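Ficolin-3 (Homo sapiens, PDB 2J60) probably recognises carbohydrates on microbial or altered surfaces through its fibrinogen-like domain, as a soluble lectin of innate immunity. Local coordinates at residues Q56-G61 with R214-M219; H160-S165 with W176-Y181. One frame throughout, in Å; residues are numbered along the deposited sequence. Where two conformers were deposited one is given.

How the contacts relate
Contact 2 is nested within the long chain excursion that contact 1 closes, and both belong to the same fibrinogen-like domain. Contact 1 joins strand 52-58 to strand 215-220 in the antiparallel sheet, its centre about 9 Å from the centre of the chain. Contact 2 ties two loops flanking helix 167-171 and lies farther out, about 18 Å from that centre. The two contact centres are about 23 Å apart, and although their nearest atoms approach to about 5 Å they do not touch. Calcium and the sugar abequose both belong to contact 2: 160-165 supplies metal ligands, while 176-181 grips the sugar by backbone atoms beside a cis peptide.

Contact 1. Residues Q56-G61 with R214-M219; sequences QRRQDG and RRVRMM
With CG anti to the backbone N (chi1 -169°) and a bend at the next bond, the Q56 side chain lies across V216 and M218, and its OE1 comes to 3.2 Å from V216 CG1. M218 SD lies 4.0 Å from Q56 CD, while Q56 NE2 is hydrogen-bonded to N186 OD1. R57 and R217 form a non-hydrogen-bonded pair; their aliphatic stems run side by side, CG to CG 4.0 Å, and the guanidinium planes are 14° apart. One water accepts from NH1 of both arginines, and R57 NH2 is hydrogen-bonded to S81 O. Q59 CG lies over one face of the R215 guanidinium, 3.6 Å above its plane.

Between the antiparallel backbones, R58 N bonds to V216 O (2.9 Å, 168° at the hydrogen) and V216 N returns the bond to R58 O. The pairing joins strand 52-58 to the last strand, 215-220, in the fibrinogen-like domain's antiparallel sheet; 101-106 lies on the other side of 215-220, where R214 and R215 form a classic beta bulge opposite E106.

The like charges of R57 and R217 are probably tempered by the water, S81 O and the salt bridges of R217 to E104 and D44; Q56 OE1 is buried with no polar partner.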
loop_
_atom_site.group_PDB
_atom_site.type_symbol
_atom_site.label_atom_id
_atom_site.label_comp_id
_atom_site.label_asym_id
_atom_site.label_seq_id
_atom_site.Cartn_x
_atom_site.Cartn_y
_atom_site.Cartn_z
ATOM N N GLN A 56 -2.337 -3.420 1.647
ATOM C CA GLN A 56 -2.327 -2.421 2.693
ATOM C C GLN A 56 -3.786 -2.064 2.997
ATOM O O GLN A 56 -4.633 -2.025 2.096
ATOM C CB GLN A 56 -1.547 -1.173 2.279
ATOM C CG GLN A 56 -1.292 -0.199 3.453
ATOM C CD GLN A 56 -2.216 1.006 3.434
ATOM O OE1 GLN A 56 -3.339 0.918 2.955
ATOM N NE2 GLN A 56 -1.747 2.141 3.980
ATOM N N ARG A 57 -4.062 -1.819 4.268
ATOM C CA ARG A 57 -5.398 -1.499 4.706
ATOM C C ARG A 57 -5.279 -0.708 5.989
ATOM O O ARG A 57 -4.525 -1.094 6.874
ATOM C CB ARG A 57 -6.159 -2.801 4.964
ATOM C CG ARG A 57 -7.625 -2.682 4.990
ATOM C CD ARG A 57 -8.271 -4.060 4.773
ATOM N NE ARG A 57 -8.052 -4.961 5.905
ATOM C CZ ARG A 57 -8.575 -6.182 5.985
ATOM N NH1 ARG A 57 -9.332 -6.642 4.994
ATOM N NH2 ARG A 57 -8.358 -6.937 7.051
ATOM N N ARG A 58 -5.997 0.413 6.058
ATOM C CA ARG A 58 -6.188 1.198 7.279
ATOM C C ARG A 58 -7.680 1.247 7.552
ATOM O O ARG A 58 -8.472 1.399 6.625
ATOM C CB ARG A 58 -5.675 2.632 7.109
ATOM C CG ARG A 58 -4.244 2.755 6.620
ATOM C CD ARG A 58 -3.272 2.038 7.507
ATOM N NE ARG A 58 -3.083 2.683 8.813
ATOM C CZ ARG A 58 -2.348 3.771 9.020
ATOM N NH1 ARG A 58 -1.731 4.393 8.012
ATOM N NH2 ARG A 58 -2.232 4.238 10.250
ATOM N N GLN A 59 -8.069 1.119 8.817
ATOM C CA GLN A 59 -9.498 0.997 9.162
ATOM C C GLN A 59 -9.832 1.677 10.501
ATOM O O GLN A 59 -10.916 2.226 10.658
ATOM C CB GLN A 59 -9.923 -0.500 9.263
ATOM C CG GLN A 59 -9.962 -1.270 7.949
ATOM C CD GLN A 59 -10.295 -2.749 8.129
ATOM O OE1 GLN A 59 -10.906 -3.374 7.259
ATOM N NE2 GLN A 59 -9.915 -3.303 9.257
ATOM N N ASP A 60 -8.929 1.615 11.478
ATOM C CA ASP A 60 -9.332 2.021 12.834
ATOM C C ASP A 60 -8.234 2.551 13.743
ATOM O O ASP A 60 -8.499 2.950 14.871
ATOM C CB ASP A 60 -10.112 0.883 13.519
ATOM C CG ASP A 60 -9.338 -0.442 13.566
ATOM O OD1 ASP A 60 -9.943 -1.452 13.969
ATOM O OD2 ASP A 60 -8.141 -0.486 13.203
ATOM N N GLY A 61 -7.004 2.565 13.257
ATOM C CA GLY A 61 -5.887 2.988 14.073
ATOM C C GLY A 61 -5.449 1.939 15.084
ATOM O O GLY A 61 -4.683 2.239 15.996
ATOM N N ARG A 214 -10.478 8.102 6.682
ATOM C CA ARG A 214 -10.987 7.184 7.707
ATOM C C ARG A 214 -10.636 5.709 7.383
ATOM O O ARG A 214 -10.379 4.902 8.281
ATOM C CB ARG A 214 -12.516 7.380 7.822
ATOM C CG ARG A 214 -13.253 6.437 8.753
ATOM C CD ARG A 214 -14.693 6.281 8.313
ATOM N NE ARG A 214 -15.473 5.502 9.270
ATOM C CZ ARG A 214 -15.232 4.230 9.592
ATOM N NH1 ARG A 214 -14.220 3.575 9.042
ATOM N NH2 ARG A 214 -16.004 3.611 10.479
ATOM N N ARG A 215 -10.630 5.380 6.093
ATOM C CA ARG A 215 -10.277 4.055 5.587
ATOM C C ARG A 215 -9.481 4.158 4.280
ATOM O O ARG A 215 -9.724 5.044 3.454
ATOM C CB ARG A 215 -11.522 3.202 5.375
ATOM C CG ARG A 215 -12.383 3.065 6.643
ATOM C CD ARG A 215 -13.712 2.335 6.412
ATOM N NE ARG A 215 -13.548 0.986 5.898
ATOM C CZ ARG A 215 -13.530 -0.115 6.647
ATOM N NH1 ARG A 215 -13.651 -0.033 7.969
ATOM N NH2 ARG A 215 -13.384 -1.301 6.070
ATOM N N VAL A 216 -8.552 3.222 4.093
ATOM C CA VAL A 216 -7.696 3.199 2.905
ATOM C C VAL A 216 -7.388 1.749 2.610
ATOM O O VAL A 216 -7.226 0.974 3.531
ATOM C CB VAL A 216 -6.367 3.924 3.221
ATOM C CG1 VAL A 216 -5.233 3.434 2.314
ATOM C CG2 VAL A 216 -6.571 5.426 3.121
ATOM N N ARG A 217 -7.325 1.385 1.337
ATOM C CA ARG A 217 -6.749 0.111 0.941
ATOM C C ARG A 217 -5.872 0.375 -0.248
ATOM O O ARG A 217 -6.140 1.294 -1.035
ATOM C CB ARG A 217 -7.808 -0.884 0.509
ATOM C CG ARG A 217 -8.853 -1.190 1.525
ATOM C CD ARG A 217 -9.571 -2.476 1.139
ATOM N NE ARG A 217 -10.408 -2.344 -0.054
ATOM C CZ ARG A 217 -11.061 -3.360 -0.616
ATOM N NH1 ARG A 217 -10.972 -4.579 -0.101
ATOM N NH2 ARG A 217 -11.821 -3.162 -1.678
ATOM N N MET A 218 -4.824 -0.429 -0.378
ATOM C CA MET A 218 -4.067 -0.467 -1.610
ATOM C C MET A 218 -4.074 -1.898 -2.123
ATOM O O MET A 218 -3.928 -2.835 -1.348
ATOM C CB MET A 218 -2.644 0.026 -1.372
ATOM C CG MET A 218 -2.561 1.388 -0.636
ATOM S SD MET A 218 -0.862 1.910 -0.207
ATOM C CE MET A 218 -0.198 2.108 -1.876
ATOM N N MET A 219 -4.242 -2.098 -3.427
ATOM C CA MET A 219 -4.411 -3.434 -3.919
ATOM C C MET A 219 -3.951 -3.628 -5.367
ATOM O O MET A 219 -3.963 -2.696 -6.172
ATOM C CB MET A 219 -5.876 -3.824 -3.771
ATOM C CG MET A 219 -6.810 -2.757 -4.335
ATOM S SD MET A 219 -8.452 -2.592 -3.580
ATOM C CE MET A 219 -9.119 -4.112 -4.155
HETATM O O HOH W 1 -10.363 -5.373 2.617
#

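Contact 2. Residues H160-S165 with W176-Y181; sequences HDSSNS and WYASCY. With CA (calcium ion), chain E; ABE (alpha-D-Abequopyranose), chain D.
D161 CB packs against Y177 and A178 of the 176-181 loop, 3.4 Å from A178 O and 3.8 Å from Y177 CB. With chi1 at 63°, D161 CG lies between the backbone N and the carbonyl carbon, 3.8 Å from A178 O and 3.3 Å from the calcium ion. At the tip, OD1 binds calcium at 2.4 Å and accepts from S163 N above the carboxylate plane, closing an Asx turn, while OD2 takes the backbone N-H of C167. S163 O, S165 O, two waters and D159 complete the calcium shell. An ST turn, S165 N to S163 OG, lies in the loop that carries two of these ligands.

S162 gives A178 O two bonds from the same face of its carbonyl plane. The backbone N is 2.9 Å away and only tilted from that plane; OG, at 2.8 Å, stands nearly straight above it. Beside these bonds, S163 CB meets S179 CB.

Past the cis peptide before C180, the N-H groups of C180 and Y181 converge on abequose O1, at 2.9 Å from C180 N. Abequose O2 donates to Y181 O and lies over the centre of the Y181 ring. This cis peptide near calcium is consistent with the recognition site of fibrinogen-like domains.

The two loops flank helix 167-171, between strands 131-138 and 215-220: C180 is disulfide-bonded to C167, and Y177 and Y181 rest on V171.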
loop_
_atom_site.group_PDB
_atom_site.type_symbol
_atom_site.label_atom_id
_atom_site.label_comp_id
_atom_site.label_asym_id
_atom_site.label_seq_id
_atom_site.Cartn_x
_atom_site.Cartn_y
_atom_site.Cartn_z
ATOM N N HIS A 160 16.340 7.573 3.035
ATOM C CA HIS A 160 16.818 7.505 1.664
ATOM C C HIS A 160 16.185 8.601 0.830
ATOM O O HIS A 160 16.343 8.636 -0.389
ATOM C CB HIS A 160 16.498 6.140 1.045
ATOM C CG HIS A 160 16.933 4.982 1.880
ATOM N ND1 HIS A 160 18.259 4.681 2.105
ATOM C CD2 HIS A 160 16.216 4.063 2.568
ATOM C CE1 HIS A 160 18.341 3.612 2.877
ATOM N NE2 HIS A 160 17.114 3.222 3.177
ATOM N N ASP A 161 15.468 9.502 1.485
ATOM C CA ASP A 161 14.669 10.449 0.747
ATOM C C ASP A 161 15.556 11.567 0.185
ATOM O O ASP A 161 16.789 11.457 0.200
ATOM C CB ASP A 161 13.564 10.999 1.631
ATOM C CG ASP A 161 14.101 11.764 2.824
ATOM O OD1 ASP A 161 15.128 12.451 2.666
ATOM O OD2 ASP A 161 13.499 11.689 3.915
ATOM N N SER A 162 14.929 12.632 -0.305
ATOM C CA SER A 162 15.658 13.717 -0.938
ATOM C C SER A 162 15.627 14.925 -0.021
ATOM O O SER A 162 15.853 16.042 -0.453
ATOM C CB SER A 162 15.031 14.065 -2.290
ATOM O OG SER A 162 13.689 14.481 -2.129
ATOM N N SER A 163 15.328 14.694 1.251
ATOM C CA SER A 163 15.268 15.773 2.220
ATOM C C SER A 163 16.534 15.877 3.046
ATOM O O SER A 163 17.266 14.905 3.205
ATOM C CB SER A 163 14.097 15.559 3.176
ATOM O OG SER A 163 14.027 16.603 4.119
ATOM N N ASN A 164 16.785 17.067 3.577
ATOM C CA ASN A 164 17.903 17.288 4.488
ATOM C C ASN A 164 17.631 16.647 5.843
ATOM O O ASN A 164 18.543 16.477 6.657
ATOM C CB ASN A 164 18.169 18.783 4.654
ATOM C CG ASN A 164 16.891 19.589 4.733
ATOM O OD1 ASN A 164 15.969 19.396 3.933
ATOM N ND2 ASN A 164 16.825 20.495 5.699
ATOM N N SER A 165 16.385 16.284 6.066
ATOM C CA SER A 165 16.024 15.562 7.269
ATOM C C SER A 165 15.460 14.194 6.878
ATOM O O SER A 165 15.538 13.773 5.704
ATOM C CB SER A 165 15.023 16.367 8.095
ATOM O OG SER A 165 14.188 17.129 7.247
ATOM N N TRP A 176 7.726 6.189 0.019
ATOM C CA TRP A 176 8.758 6.451 -0.962
ATOM C C TRP A 176 8.931 7.963 -0.954
ATOM O O TRP A 176 8.640 8.634 -1.939
ATOM C CB TRP A 176 8.323 5.924 -2.322
ATOM C CG TRP A 176 8.063 4.453 -2.305
ATOM C CD1 TRP A 176 8.984 3.464 -2.497
ATOM C CD2 TRP A 176 6.805 3.795 -2.094
ATOM N NE1 TRP A 176 8.388 2.241 -2.425
ATOM C CE2 TRP A 176 7.048 2.408 -2.185
ATOM C CE3 TRP A 176 5.494 4.242 -1.853
ATOM C CZ2 TRP A 176 6.037 1.453 -2.007
ATOM C CZ3 TRP A 176 4.477 3.278 -1.684
ATOM C CH2 TRP A 176 4.761 1.907 -1.772
ATOM N N TYR A 177 9.385 8.490 0.181
ATOM C CA TYR A 177 9.418 9.939 0.390
ATOM C C TYR A 177 10.293 10.693 -0.593
ATOM O O TYR A 177 11.305 10.180 -1.065
ATOM C CB TYR A 177 9.824 10.294 1.827
ATOM C CG TYR A 177 8.762 9.912 2.821
ATOM C CD1 TYR A 177 7.506 10.497 2.774
ATOM C CD2 TYR A 177 9.001 8.941 3.789
ATOM C CE1 TYR A 177 6.520 10.164 3.686
ATOM C CE2 TYR A 177 8.021 8.587 4.689
ATOM C CZ TYR A 177 6.785 9.209 4.644
ATOM O OH TYR A 177 5.808 8.842 5.539
ATOM N N ALA A 178 9.863 11.908 -0.900
ATOM C CA ALA A 178 10.691 12.866 -1.621
ATOM C C ALA A 178 11.207 13.870 -0.584
ATOM O O ALA A 178 12.245 13.650 0.061
ATOM C CB ALA A 178 9.869 13.562 -2.688
ATOM N N SER A 179 10.475 14.960 -0.420
ATOM C CA SER A 179 10.732 15.898 0.662
ATOM C C SER A 179 9.535 16.802 0.886
ATOM O O SER A 179 9.676 18.018 0.749
ATOM C CB SER A 179 11.974 16.757 0.374
ATOM O OG SER A 179 11.919 17.310 -0.929
ATOM N N CYS A 180 8.383 16.238 1.277
ATOM C CA CYS A 180 8.269 14.800 1.600
ATOM C C CYS A 180 7.281 13.954 0.792
ATOM O O CYS A 180 7.641 12.856 0.331
ATOM C CB CYS A 180 8.003 14.597 3.086
ATOM S SG CYS A 180 9.408 15.065 4.123
ATOM N N TYR A 181 6.057 14.444 0.604
ATOM C CA TYR A 181 5.075 13.635 -0.112
ATOM C C TYR A 181 3.882 14.366 -0.731
ATOM O O TYR A 181 3.582 15.518 -0.406
ATOM C CB TYR A 181 4.540 12.541 0.816
ATOM C CG TYR A 181 3.747 13.084 1.980
ATOM C CD1 TYR A 181 2.382 13.314 1.866
ATOM C CD2 TYR A 181 4.365 13.371 3.195
ATOM C CE1 TYR A 181 1.658 13.810 2.910
ATOM C CE2 TYR A 181 3.635 13.873 4.260
ATOM C CZ TYR A 181 2.281 14.082 4.107
ATOM O OH TYR A 181 1.545 14.574 5.154
HETATM CA CA CA E . 17.026 12.578 4.078
HETATM C C1 ABE D . 5.058 17.215 3.150
HETATM C C2 ABE D . 3.701 17.910 3.061
HETATM C C3 ABE D . 3.848 19.414 2.881
HETATM C C4 ABE D . 4.817 19.981 3.916
HETATM C C5 ABE D . 6.124 19.187 3.896
HETATM C C6 ABE D . 7.150 19.732 4.887
HETATM O O1 ABE D . 5.766 17.292 1.897
HETATM O O2 ABE D . 2.935 17.388 1.973
HETATM O O5 ABE D . 5.830 17.822 4.190
HETATM O O HOH W 2 18.249 11.894 2.526
HETATM O O HOH W 3 19.072 13.225 5.110
#